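Local structure of fucolectin-related protein (Streptococcus pneumoniae, 2WMF) at residues A[355-360]-A[364-369]; A[434-437]-A[443-446]; A[86-91]-A[502-507]; A[43-48]-A[53-58]. The protein probably hydrolyses host carbohydrate antigens of the blood-group type, acting as the catalytic module of a family 98 glycoside hydrolase. One frame throughout, in Å; residues are numbered along the deposited sequence.

Contact 1 (A[355-360]-A[364-369])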
loop_
_atom_site.group_PDB
_atom_site.type_symbol
_atom_site.label_atom_id
_atom_site.label_comp_id
_atom_site.label_asym_id
_atom_site.label_seq_id
_atom_site.Cartn_x
_atom_site.Cartn_y
_atom_site.Cartn_z
ATOM N N GLY A 355 19.983 -3.934 -10.647
ATOM C CA GLY A 355 20.124 -5.159 -11.417
ATOM C C GLY A 355 19.196 -6.291 -11.136
ATOM O O GLY A 355 19.131 -7.240 -11.910
ATOM N N LEU A 356 18.463 -6.200 -10.024
ATOM C CA LEU A 356 17.498 -7.219 -9.651
ATOM C C LEU A 356 16.121 -6.723 -9.924
ATOM O O LEU A 356 15.480 -7.149 -10.899
ATOM C CB LEU A 356 17.635 -7.657 -8.157
ATOM C CG LEU A 356 18.868 -8.447 -7.828
ATOM C CD1 LEU A 356 19.020 -8.553 -6.290
ATOM C CD2 LEU A 356 18.820 -9.804 -8.579
ATOM N N TYR A 357 15.642 -5.778 -9.115
ATOM C CA TYR A 357 14.275 -5.380 -9.285
ATOM C C TYR A 357 13.846 -3.992 -8.898
ATOM O O TYR A 357 12.669 -3.655 -9.042
ATOM C CB TYR A 357 13.380 -6.398 -8.665
ATOM C CG TYR A 357 13.351 -6.560 -7.155
ATOM C CD1 TYR A 357 12.647 -5.690 -6.346
ATOM C CD2 TYR A 357 13.924 -7.671 -6.552
ATOM C CE1 TYR A 357 12.580 -5.891 -4.945
ATOM C CE2 TYR A 357 13.841 -7.881 -5.155
ATOM C CZ TYR A 357 13.139 -7.002 -4.389
ATOM O OH TYR A 357 13.018 -7.242 -3.042
ATOM N N SER A 358 14.783 -3.171 -8.433
ATOM C CA SER A 358 14.500 -1.751 -8.270
ATOM C C SER A 358 15.757 -0.962 -8.607
ATOM O O SER A 358 16.802 -1.099 -7.934
ATOM C CB SER A 358 14.056 -1.377 -6.839
ATOM O OG SER A 358 13.822 0.035 -6.764
ATOM N N ASN A 359 15.622 -0.101 -9.620
ATOM C CA ASN A 359 16.680 0.837 -10.000
ATOM C C ASN A 359 16.662 2.091 -9.122
ATOM O O ASN A 359 17.598 2.911 -9.170
ATOM C CB ASN A 359 16.528 1.261 -11.479
ATOM C CG ASN A 359 16.657 0.102 -12.488
ATOM O OD1 ASN A 359 16.001 0.119 -13.551
ATOM N ND2 ASN A 359 17.522 -0.865 -12.193
ATOM N N ASP A 360 15.589 2.276 -8.326
ATOM C CA ASP A 360 15.371 3.552 -7.652
ATOM C C ASP A 360 14.548 3.356 -6.380
ATOM O O ASP A 360 13.305 3.340 -6.414
ATOM C CB ASP A 360 14.602 4.512 -8.563
ATOM C CG ASP A 360 14.424 5.905 -7.957
ATOM O OD1 ASP A 360 14.879 6.176 -6.825
ATOM O OD2 ASP A 360 13.763 6.732 -8.629
ATOM N N PRO A 364 8.373 3.744 -5.253
ATOM C CA PRO A 364 7.898 2.413 -4.855
ATOM C C PRO A 364 7.809 1.379 -5.954
ATOM O O PRO A 364 7.732 0.173 -5.644
ATOM C CB PRO A 364 6.478 2.720 -4.315
ATOM C CG PRO A 364 6.048 3.928 -5.081
ATOM C CD PRO A 364 7.287 4.733 -5.241
ATOM N N LEU A 365 7.753 1.787 -7.228
ATOM C CA LEU A 365 7.442 0.798 -8.266
ATOM C C LEU A 365 8.642 -0.129 -8.495
ATOM O O LEU A 365 9.779 0.300 -8.477
ATOM C CB LEU A 365 6.983 1.450 -9.580
ATOM C CG LEU A 365 5.838 2.456 -9.489
ATOM C CD1 LEU A 365 5.499 3.072 -10.883
ATOM C CD2 LEU A 365 4.602 1.804 -8.807
ATOM N N TYR A 366 8.341 -1.418 -8.689
ATOM C CA TYR A 366 9.386 -2.398 -9.012
ATOM C C TYR A 366 9.521 -2.558 -10.546
ATOM O O TYR A 366 8.533 -2.523 -11.259
ATOM C CB TYR A 366 9.046 -3.751 -8.401
ATOM C CG TYR A 366 9.162 -3.720 -6.891
ATOM C CD1 TYR A 366 10.316 -3.210 -6.285
ATOM C CD2 TYR A 366 8.105 -4.129 -6.059
ATOM C CE1 TYR A 366 10.444 -3.181 -4.899
ATOM C CE2 TYR A 366 8.236 -4.105 -4.664
ATOM C CZ TYR A 366 9.405 -3.635 -4.081
ATOM O OH TYR A 366 9.559 -3.616 -2.699
ATOM N N ASN A 367 10.728 -2.798 -11.040
ATOM C CA ASN A 367 10.880 -2.991 -12.488
ATOM C C ASN A 367 10.562 -4.422 -12.928
ATOM O O ASN A 367 10.123 -4.667 -14.030
ATOM C CB ASN A 367 12.293 -2.686 -12.885
ATOM C CG ASN A 367 12.693 -1.277 -12.530
ATOM O OD1 ASN A 367 12.511 -0.329 -13.346
ATOM N ND2 ASN A 367 13.215 -1.105 -11.341
ATOM N N ASN A 368 10.830 -5.352 -12.016
ATOM C CA ASN A 368 10.872 -6.795 -12.309
ATOM C C ASN A 368 10.111 -7.524 -11.200
ATOM O O ASN A 368 10.337 -7.212 -10.020
ATOM C CB ASN A 368 12.363 -7.219 -12.303
ATOM C CG ASN A 368 12.646 -8.479 -13.061
ATOM O OD1 ASN A 368 11.752 -9.263 -13.375
ATOM N ND2 ASN A 368 13.937 -8.655 -13.419
ATOM N N GLY A 369 9.344 -8.554 -11.561
ATOM C CA GLY A 369 8.664 -9.419 -10.609
ATOM C C GLY A 369 9.295 -10.789 -10.417
ATOM O O GLY A 369 8.767 -11.582 -9.678
HETATM O O HOH W 1 11.547 -5.389 -1.841
HETATM O O HOH W 2 11.329 2.520 -8.280
#

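Contact 2 (A[434-437]-A[443-446])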
loop_
_atom_site.group_PDB
_atom_site.type_symbol
_atom_site.label_atom_id
_atom_site.label_comp_id
_atom_site.label_asym_id
_atom_site.label_seq_id
_atom_site.Cartn_x
_atom_site.Cartn_y
_atom_site.Cartn_z
ATOM N N TYR A 434 2.374 -4.341 -14.250
ATOM C CA TYR A 434 2.236 -2.896 -14.432
ATOM C C TYR A 434 3.373 -2.279 -15.235
ATOM O O TYR A 434 4.441 -2.851 -15.402
ATOM C CB TYR A 434 1.994 -2.148 -13.125
ATOM C CG TYR A 434 2.973 -2.251 -11.965
ATOM C CD1 TYR A 434 4.298 -1.803 -12.079
ATOM C CD2 TYR A 434 2.567 -2.759 -10.703
ATOM C CE1 TYR A 434 5.187 -1.895 -11.012
ATOM C CE2 TYR A 434 3.436 -2.804 -9.621
ATOM C CZ TYR A 434 4.747 -2.363 -9.755
ATOM O OH TYR A 434 5.606 -2.370 -8.680
ATOM N N ASN A 435 3.102 -1.049 -15.697
ATOM C CA ASN A 435 4.117 -0.203 -16.294
ATOM C C ASN A 435 4.849 0.475 -15.113
ATOM O O ASN A 435 4.195 1.091 -14.269
ATOM C CB ASN A 435 3.452 0.835 -17.203
ATOM C CG ASN A 435 4.452 1.802 -17.849
ATOM O OD1 ASN A 435 5.372 2.296 -17.180
ATOM N ND2 ASN A 435 4.308 2.016 -19.175
ATOM N N SER A 436 6.174 0.305 -15.048
ATOM C CA SER A 436 6.981 0.740 -13.912
ATOM C C SER A 436 7.482 2.187 -13.943
ATOM O O SER A 436 8.266 2.582 -13.057
ATOM C CB SER A 436 8.197 -0.173 -13.717
ATOM O OG SER A 436 9.097 -0.095 -14.785
ATOM N N ASN A 437 7.059 2.953 -14.968
ATOM C CA ASN A 437 7.445 4.368 -15.093
ATOM C C ASN A 437 6.559 5.308 -14.253
ATOM O O ASN A 437 5.381 5.524 -14.568
ATOM C CB ASN A 437 7.378 4.771 -16.568
ATOM C CG ASN A 437 8.459 4.141 -17.412
ATOM O OD1 ASN A 437 9.556 3.841 -16.938
ATOM N ND2 ASN A 437 8.136 3.917 -18.705
ATOM N N ASN A 443 5.632 3.907 -22.855
ATOM C CA ASN A 443 4.959 2.606 -22.752
ATOM C C ASN A 443 5.938 1.484 -22.493
ATOM O O ASN A 443 7.115 1.586 -22.819
ATOM C CB ASN A 443 4.219 2.258 -24.050
ATOM C CG ASN A 443 2.894 2.999 -24.211
ATOM O OD1 ASN A 443 2.699 4.094 -23.675
ATOM N ND2 ASN A 443 1.941 2.353 -24.936
ATOM N N GLN A 444 5.429 0.405 -21.883
ATOM C CA GLN A 444 6.186 -0.824 -21.693
ATOM C C GLN A 444 5.379 -1.999 -22.211
ATOM O O GLN A 444 4.140 -1.973 -22.228
ATOM C CB GLN A 444 6.597 -1.006 -20.234
ATOM C CG GLN A 444 7.528 0.085 -19.729
ATOM C CD GLN A 444 7.861 -0.029 -18.226
ATOM O OE1 GLN A 444 7.158 -0.715 -17.480
ATOM N NE2 GLN A 444 8.903 0.689 -17.780
ATOM N N GLN A 445 6.111 -3.050 -22.562
ATOM C CA GLN A 445 5.516 -4.254 -23.104
ATOM C C GLN A 445 5.985 -5.467 -22.307
ATOM O O GLN A 445 7.109 -5.503 -21.807
ATOM C CB GLN A 445 5.876 -4.437 -24.587
ATOM C CG GLN A 445 5.461 -3.284 -25.486
ATOM C CD GLN A 445 6.348 -2.048 -25.373
ATOM O OE1 GLN A 445 7.572 -2.157 -25.340
ATOM N NE2 GLN A 445 5.720 -0.850 -25.384
ATOM N N VAL A 446 5.073 -6.445 -22.190
ATOM C CA VAL A 446 5.407 -7.742 -21.685
ATOM C C VAL A 446 4.846 -8.798 -22.614
ATOM O O VAL A 446 3.770 -8.629 -23.197
ATOM C CB VAL A 446 4.911 -7.961 -20.224
ATOM C CG1 VAL A 446 5.599 -6.951 -19.247
ATOM C CG2 VAL A 446 3.408 -7.912 -20.054
#

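Contact 3 (A[86-91]-A[502-507])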
loop_
_atom_site.group_PDB
_atom_site.type_symbol
_atom_site.label_atom_id
_atom_site.label_comp_id
_atom_site.label_asym_id
_atom_site.label_seq_id
_atom_site.Cartn_x
_atom_site.Cartn_y
_atom_site.Cartn_z
ATOM N N PRO A 86 2.275 21.158 21.862
ATOM C CA PRO A 86 2.455 22.335 20.981
ATOM C C PRO A 86 2.545 22.120 19.480
ATOM O O PRO A 86 2.412 23.098 18.725
ATOM C CB PRO A 86 3.792 22.916 21.461
ATOM C CG PRO A 86 4.555 21.707 21.960
ATOM C CD PRO A 86 3.528 20.798 22.553
ATOM N N THR A 87 2.713 20.867 19.032
ATOM C CA THR A 87 2.891 20.601 17.618
ATOM C C THR A 87 1.767 19.735 17.047
ATOM O O THR A 87 1.503 18.633 17.586
ATOM C CB THR A 87 4.228 19.878 17.389
ATOM O OG1 THR A 87 5.296 20.588 18.023
ATOM C CG2 THR A 87 4.525 19.734 15.915
ATOM N N SER A 88 1.106 20.219 15.986
ATOM C CA SER A 88 0.080 19.429 15.284
ATOM C C SER A 88 0.639 18.034 14.954
ATOM O O SER A 88 1.786 17.886 14.512
ATOM C CB SER A 88 -0.391 20.135 14.004
ATOM O OG SER A 88 -1.311 19.336 13.254
ATOM N N CYS A 89 -0.182 17.027 15.221
ATOM C CA CYS A 89 0.066 15.606 14.957
ATOM C C CYS A 89 0.990 14.896 15.911
ATOM O O CYS A 89 1.186 13.675 15.755
ATOM C CB CYS A 89 0.513 15.322 13.512
ATOM S SG CYS A 89 -0.704 15.760 12.237
ATOM N N ILE A 90 1.553 15.605 16.893
ATOM C CA ILE A 90 2.457 14.995 17.880
ATOM C C ILE A 90 1.699 14.845 19.203
ATOM O O ILE A 90 1.467 15.837 19.885
ATOM C CB ILE A 90 3.791 15.785 18.052
ATOM C CG1 ILE A 90 4.448 15.985 16.676
ATOM C CG2 ILE A 90 4.740 15.057 19.010
ATOM C CD1 ILE A 90 5.890 16.540 16.691
ATOM N N PRO A 91 1.265 13.603 19.521
ATOM C CA PRO A 91 0.235 13.359 20.547
ATOM C C PRO A 91 0.727 13.330 22.000
ATOM O O PRO A 91 0.622 12.311 22.727
ATOM C CB PRO A 91 -0.356 12.006 20.097
ATOM C CG PRO A 91 0.790 11.266 19.589
ATOM C CD PRO A 91 1.591 12.344 18.810
ATOM N N LYS A 502 1.370 26.045 4.560
ATOM C CA LYS A 502 -0.019 26.289 4.926
ATOM C C LYS A 502 -0.804 24.998 5.205
ATOM O O LYS A 502 -2.048 25.030 5.268
ATOM C CB LYS A 502 -0.722 27.083 3.828
ATOM C CG LYS A 502 -0.037 28.384 3.429
ATOM C CD LYS A 502 0.155 29.299 4.590
ATOM C CE LYS A 502 0.727 30.656 4.130
ATOM N NZ LYS A 502 1.150 31.380 5.380
ATOM N N SER A 503 -0.090 23.878 5.354
ATOM C CA SER A 503 -0.705 22.653 5.888
ATOM C C SER A 503 -1.410 23.000 7.212
ATOM O O SER A 503 -0.872 23.771 8.026
ATOM C CB SER A 503 0.333 21.563 6.193
ATOM O OG SER A 503 0.984 21.082 5.052
ATOM N N TRP A 504 -2.615 22.477 7.415
ATOM C CA TRP A 504 -3.368 22.692 8.647
ATOM C C TRP A 504 -3.876 24.156 8.783
ATOM O O TRP A 504 -4.386 24.517 9.849
ATOM C CB TRP A 504 -2.638 22.238 9.931
ATOM C CG TRP A 504 -2.054 20.864 9.865
ATOM C CD1 TRP A 504 -0.737 20.545 9.944
ATOM C CD2 TRP A 504 -2.753 19.627 9.669
ATOM N NE1 TRP A 504 -0.568 19.208 9.825
ATOM C CE2 TRP A 504 -1.782 18.608 9.645
ATOM C CE3 TRP A 504 -4.098 19.279 9.537
ATOM C CZ2 TRP A 504 -2.116 17.241 9.478
ATOM C CZ3 TRP A 504 -4.427 17.926 9.393
ATOM C CH2 TRP A 504 -3.442 16.934 9.350
ATOM N N LYS A 505 -3.812 24.931 7.701
ATOM C CA LYS A 505 -4.295 26.323 7.663
ATOM C C LYS A 505 -5.353 26.536 6.568
ATOM O O LYS A 505 -5.659 25.621 5.798
ATOM C CB LYS A 505 -3.097 27.282 7.491
ATOM C CG LYS A 505 -2.056 27.163 8.592
ATOM C CD LYS A 505 -0.935 28.173 8.424
ATOM C CE LYS A 505 0.000 28.265 9.639
ATOM N NZ LYS A 505 0.659 26.976 10.067
ATOM N N LYS A 506 -5.920 27.747 6.494
ATOM C CA LYS A 506 -7.038 28.039 5.591
ATOM C C LYS A 506 -6.764 27.728 4.115
ATOM O O LYS A 506 -7.654 27.279 3.389
ATOM C CB LYS A 506 -7.470 29.533 5.744
ATOM C CG LYS A 506 -6.427 30.548 5.294
ATOM C CD LYS A 506 -6.941 32.005 5.440
ATOM C CE LYS A 506 -6.150 32.943 4.529
ATOM N NZ LYS A 506 -5.822 34.197 5.224
ATOM N N GLU A 507 -5.528 27.940 3.661
ATOM C CA GLU A 507 -5.192 27.669 2.269
ATOM C C GLU A 507 -5.395 26.190 1.939
ATOM O O GLU A 507 -5.821 25.855 0.831
ATOM C CB GLU A 507 -3.750 28.083 1.924
ATOM C CG GLU A 507 -3.528 29.604 1.945
ATOM C CD GLU A 507 -3.207 30.194 3.315
ATOM O OE1 GLU A 507 -3.249 29.509 4.406
ATOM O OE2 GLU A 507 -2.892 31.426 3.295
#

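Contact 4 (A[43-48]-A[53-58])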
loop_
_atom_site.group_PDB
_atom_site.type_symbol
_atom_site.label_atom_id
_atom_site.label_comp_id
_atom_site.label_asym_id
_atom_site.label_seq_id
_atom_site.Cartn_x
_atom_site.Cartn_y
_atom_site.Cartn_z
ATOM N N PRO A 43 -8.570 7.552 7.119
ATOM C CA PRO A 43 -8.315 8.442 8.231
ATOM C C PRO A 43 -9.112 9.749 8.311
ATOM O O PRO A 43 -9.408 10.390 7.274
ATOM C CB PRO A 43 -6.837 8.792 8.052
ATOM C CG PRO A 43 -6.680 8.812 6.576
ATOM C CD PRO A 43 -7.668 7.851 5.983
ATOM N N LEU A 44 -9.442 10.112 9.549
ATOM C CA LEU A 44 -9.952 11.449 9.928
ATOM C C LEU A 44 -8.945 12.134 10.897
ATOM O O LEU A 44 -8.202 11.492 11.648
ATOM C CB LEU A 44 -11.315 11.296 10.635
ATOM C CG LEU A 44 -12.482 10.790 9.763
ATOM C CD1 LEU A 44 -13.714 10.412 10.669
ATOM C CD2 LEU A 44 -12.896 11.761 8.570
ATOM N N TYR A 45 -8.975 13.466 10.905
ATOM C CA TYR A 45 -7.963 14.296 11.574
ATOM C C TYR A 45 -8.635 15.349 12.456
ATOM O O TYR A 45 -9.569 16.033 12.021
ATOM C CB TYR A 45 -7.045 14.966 10.541
ATOM C CG TYR A 45 -6.288 13.929 9.764
ATOM C CD1 TYR A 45 -5.041 13.507 10.152
ATOM C CD2 TYR A 45 -6.859 13.338 8.652
ATOM C CE1 TYR A 45 -4.371 12.511 9.445
ATOM C CE2 TYR A 45 -6.205 12.334 7.939
ATOM C CZ TYR A 45 -4.953 11.924 8.352
ATOM O OH TYR A 45 -4.280 10.933 7.646
ATOM N N GLY A 46 -8.138 15.485 13.687
ATOM C CA GLY A 46 -8.652 16.462 14.622
ATOM C C GLY A 46 -8.424 17.895 14.194
ATOM O O GLY A 46 -7.411 18.233 13.607
ATOM N N ASN A 47 -9.432 18.717 14.424
ATOM C CA ASN A 47 -9.314 20.176 14.363
ATOM C C ASN A 47 -9.464 20.711 15.783
ATOM O O ASN A 47 -10.280 20.219 16.551
ATOM C CB ASN A 47 -10.418 20.765 13.461
ATOM C CG ASN A 47 -10.124 22.219 13.016
ATOM O OD1 ASN A 47 -9.008 22.708 13.158
ATOM N ND2 ASN A 47 -11.118 22.887 12.463
ATOM N N ASP A 48 -8.717 21.748 16.120
ATOM C CA ASP A 48 -8.817 22.363 17.472
ATOM C C ASP A 48 -9.885 23.457 17.452
ATOM O O ASP A 48 -9.728 24.527 18.067
ATOM C CB ASP A 48 -7.448 22.892 17.930
ATOM C CG ASP A 48 -6.830 23.894 16.972
ATOM O OD1 ASP A 48 -7.299 24.082 15.819
ATOM O OD2 ASP A 48 -5.871 24.560 17.409
ATOM N N LEU A 53 -13.087 18.172 13.540
ATOM C CA LEU A 53 -12.404 17.444 12.407
ATOM C C LEU A 53 -12.007 18.353 11.233
ATOM O O LEU A 53 -12.703 19.310 10.888
ATOM C CB LEU A 53 -13.266 16.266 11.868
ATOM C CG LEU A 53 -13.635 15.147 12.847
ATOM C CD1 LEU A 53 -14.656 14.232 12.178
ATOM C CD2 LEU A 53 -12.403 14.348 13.299
ATOM N N TRP A 54 -10.859 18.046 10.648
ATOM C CA TRP A 54 -10.269 18.804 9.536
ATOM C C TRP A 54 -10.879 18.354 8.203
ATOM O O TRP A 54 -11.572 17.329 8.125
ATOM C CB TRP A 54 -8.754 18.628 9.580
ATOM C CG TRP A 54 -7.962 19.597 8.740
ATOM C CD1 TRP A 54 -7.081 19.279 7.750
ATOM C CD2 TRP A 54 -7.968 21.023 8.830
ATOM N NE1 TRP A 54 -6.517 20.423 7.216
ATOM C CE2 TRP A 54 -7.055 21.510 7.849
ATOM C CE3 TRP A 54 -8.656 21.935 9.626
ATOM C CZ2 TRP A 54 -6.818 22.867 7.664
ATOM C CZ3 TRP A 54 -8.419 23.302 9.428
ATOM C CH2 TRP A 54 -7.520 23.745 8.449
ATOM N N TRP A 55 -10.657 19.135 7.152
ATOM C CA TRP A 55 -11.063 18.790 5.775
ATOM C C TRP A 55 -12.578 18.696 5.567
ATOM O O TRP A 55 -13.058 18.151 4.583
ATOM C CB TRP A 55 -10.323 17.504 5.310
ATOM C CG TRP A 55 -8.901 17.786 4.883
ATOM C CD1 TRP A 55 -8.494 18.812 4.081
ATOM C CD2 TRP A 55 -7.718 17.102 5.294
ATOM N NE1 TRP A 55 -7.134 18.767 3.915
ATOM C CE2 TRP A 55 -6.631 17.744 4.683
ATOM C CE3 TRP A 55 -7.468 15.994 6.116
ATOM C CZ2 TRP A 55 -5.336 17.291 4.829
ATOM C CZ3 TRP A 55 -6.159 15.580 6.297
ATOM C CH2 TRP A 55 -5.122 16.218 5.640
ATOM N N GLY A 56 -13.338 19.307 6.476
ATOM C CA GLY A 56 -14.781 19.368 6.326
ATOM C C GLY A 56 -15.515 18.051 6.501
ATOM O O GLY A 56 -16.675 17.933 6.134
ATOM N N ASN A 57 -14.832 17.058 7.062
ATOM C CA ASN A 57 -15.393 15.733 7.159
ATOM C C ASN A 57 -16.095 15.496 8.495
ATOM O O ASN A 57 -15.891 16.216 9.483
ATOM C CB ASN A 57 -14.253 14.714 6.933
ATOM C CG ASN A 57 -13.719 14.728 5.499
ATOM O OD1 ASN A 57 -14.447 15.087 4.577
ATOM N ND2 ASN A 57 -12.473 14.278 5.301
ATOM N N THR A 58 -16.924 14.455 8.501
ATOM C CA THR A 58 -17.556 13.941 9.730
ATOM C C THR A 58 -17.317 12.428 9.867
ATOM O O THR A 58 -17.075 11.762 8.884
ATOM C CB THR A 58 -19.094 14.206 9.746
ATOM O OG1 THR A 58 -19.783 13.486 8.690
ATOM C CG2 THR A 58 -19.355 15.688 9.643
HETATM O O HOH W 3 -10.056 13.065 6.616
HETATM O O HOH W 4 -10.586 14.790 8.804
HETATM O O HOH W 5 -13.739 21.699 11.886
#

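Contact 1 (A[355-360]-A[364-369])
Tyr357 and Tyr366 form an offset edge-to-face (T-shaped) pair inside the long loop that joins strand 337-340 to strand 376-377, where the chain doubles back on itself without making regular sheet. The evidence is a centroid separation of 5.1 Å with the ring planes 81° apart, the edge of Tyr357 turned to the face of Tyr366. Followed outward, the Tyr357 side chain begins with CB lodged against the backbone of the second segment, 3.4 Å from Asn368 O. Its CG then stands between the backbone N and the carbonyl carbon (chi1 69°), which runs the ring alongside that of Tyr366 so that both hydroxyls lead the same way. Along the shared flank, Tyr357 CD1 lies 3.4 Å from Tyr366 CD1, and one atom further Tyr357 CE1 approaches Tyr366 CE1 at 3.5 Å. At the tip, Tyr357 OH is hydrogen-bonded to a water 2.7 Å away, and that water donates to Tyr366 OH. Each hydroxyl has a further partner, Leu374 N for Tyr357 and Asp223 OD2 for Tyr366, so the ring ends are fixed as well as the flanks; helix 219-231 packs against both tyrosines. The backbones are joined beside the rings by Asn367 N donating to Tyr357 O at 2.9 Å, moderately bent at 155° and with the donor above the carbonyl plane. Next in the chain, Ser358 OG accepts from Asp360 N, an ST turn that folds the segment's end. Toward the start of segment 355-360, Asn368 ND2 makes a weak hydrogen bond of 3.3 Å to Leu356 O.

Contact 2 (A[434-437]-A[443-446])
The contact of Gln444 with Asn435 and Ser436 is a polar one between side chains, with stacked amides, across the connection between strand 430-434 and strand 444-449, which belong to two different antiparallel sheets of the C-terminal part. An Asx turn shapes the first segment: Asn435 OD1 accepts from Asn437 N at 2.9 Å, the donor standing nearly along the C=O axis. Asn435 CG lies anti to the backbone N (chi1 178°), which swings its amide over toward the strand. There it stacks on the amide of Gln444, the two planes only 2° apart and Asn435 OD1 3.6 Å from Gln444 CD, while the side chains themselves cross at about a right angle. Gln444, extended beyond CG, reaches into the turn and uses both ends of its amide on one residue. Its OE1 takes the Ser436 backbone N-H at 2.8 Å with an N-H...O angle of 165°, the donor rising well out of the carbonyl plane. This bond satisfies a peptide N-H of the turn. The stacked Asn435 is itself held, since its ND2 donates to Leu462 O and Lys442 O; Asn437 ND2 also turns to Lys442 O, so the same carbonyl steadies both asparagines. At the other end of the Gln444 amide, a second bond completes the fixing of its rotation: NE2 donates to Ser436 OG at 3.1 Å, with the hydroxyl oxygen lying in the amide plane.

Contact 3 (A[86-91]-A[502-507])
Trp504 is set against Ser88 and Cys89 by a type II beta turn whose closing bond, Lys505 N to Lys502 O at 3.0 Å, is the shortest polar bond within the two segments. A second type II turn faces it, closed by Ile90 N donating to Thr87 O at 3.1 Å. Trp504 and Cys89 occupy the third position of their respective turns, and both have positive phi. What passes between the turns is van der Waals and sulfur-aromatic contact; no hydrogen bond crosses. Ser88 OG, anti to its own nitrogen (chi1 176°), stands over one face of the indole, offset toward the rim, 3.5 Å from Trp504 NE1. Cys89 SG comes obliquely to the six-membered ring, 4.4 Å from its centroid and at 51° to the ring normal, with its closest approach of 3.4 Å to Trp504 CZ2. The buried surface is small, 115 Å². Trp504 is anchored at its backbone too, its N bound to Glu508 OE1 and its O to Lys82 NZ. The contact thus joins the loop between barrel strand 74-79 and helix 95-111 to the turn that leads into helix 506-517, whose N-cap position is Lys505.

Contact 4 (A[43-48]-A[53-58])
Tyr45 and Trp55 both carry CG anti to the carbonyl carbon (chi1 -63° and -79°), and this brings the edge of the indole up to the face of the phenol just where strand 39-45, the first strand of the (beta/alpha)8 (TIM-type) barrel, runs out. The pair is an offset edge-to-face contact: planes at 90°, centroid of the Tyr45 ring 5.2 Å from that of the Trp55 six-membered ring, and Trp55 CZ3 only 3.3 Å from Tyr45 CD2. Trp55 is also covered by its neighbour, since Trp54 CD1 lies over the centre of one of its faces. A type I' turn from Trp54 to Asn57 sets the two tryptophans, though its closing bond, Asn57 N to Trp54 O, is weak. The backbones meet in a single bridge, Gly46 with Leu53. Tyr45 O is the acceptor that ties them together, receiving Trp54 N at 2.8 Å and a CA-H...O contact from Leu53 CA at 3.2 Å. Beyond the bridge, Asn47 OD1 approaches Trp54 CE3 at 3.6 Å, but Asn47 OD1 is hydrogen-bonded to Lys82 NZ; Trp54 NE1 in turn is bonded to Glu508. Toward the start of the strand, Leu44 CD2 rests on Asn57 CB, 3.6 Å away, and the Asn57 amide is held by Asp303 N and Met300 O. Water fills in where the backbones diverge: one molecule accepts from Tyr45 N at 3.0 Å and donates to Trp54 O at 2.8 Å.

The four contacts fall into two pairs, on opposite sides of the chain's centre in the case of contacts 1 and 2 against contact 4. Contacts 1 and 2 have centres 12 Å apart and are joined by a probable hydrogen bond, Tyr366 N to Tyr434 OH at 2.9 Å. Contacts 3 and 4 are equally close, meeting through Trp504, whose C lies 3.4 Å from Trp54 CZ2; helix 506-517 adds Leu509 against Trp54 and Ala512 against Trp55. Between the pairs, centres are 35 to 39 Å apart. Contact 4 sits at the C-terminal end of a barrel strand, the side on which active sites of such barrels lie; none of the four includes a bound ligand.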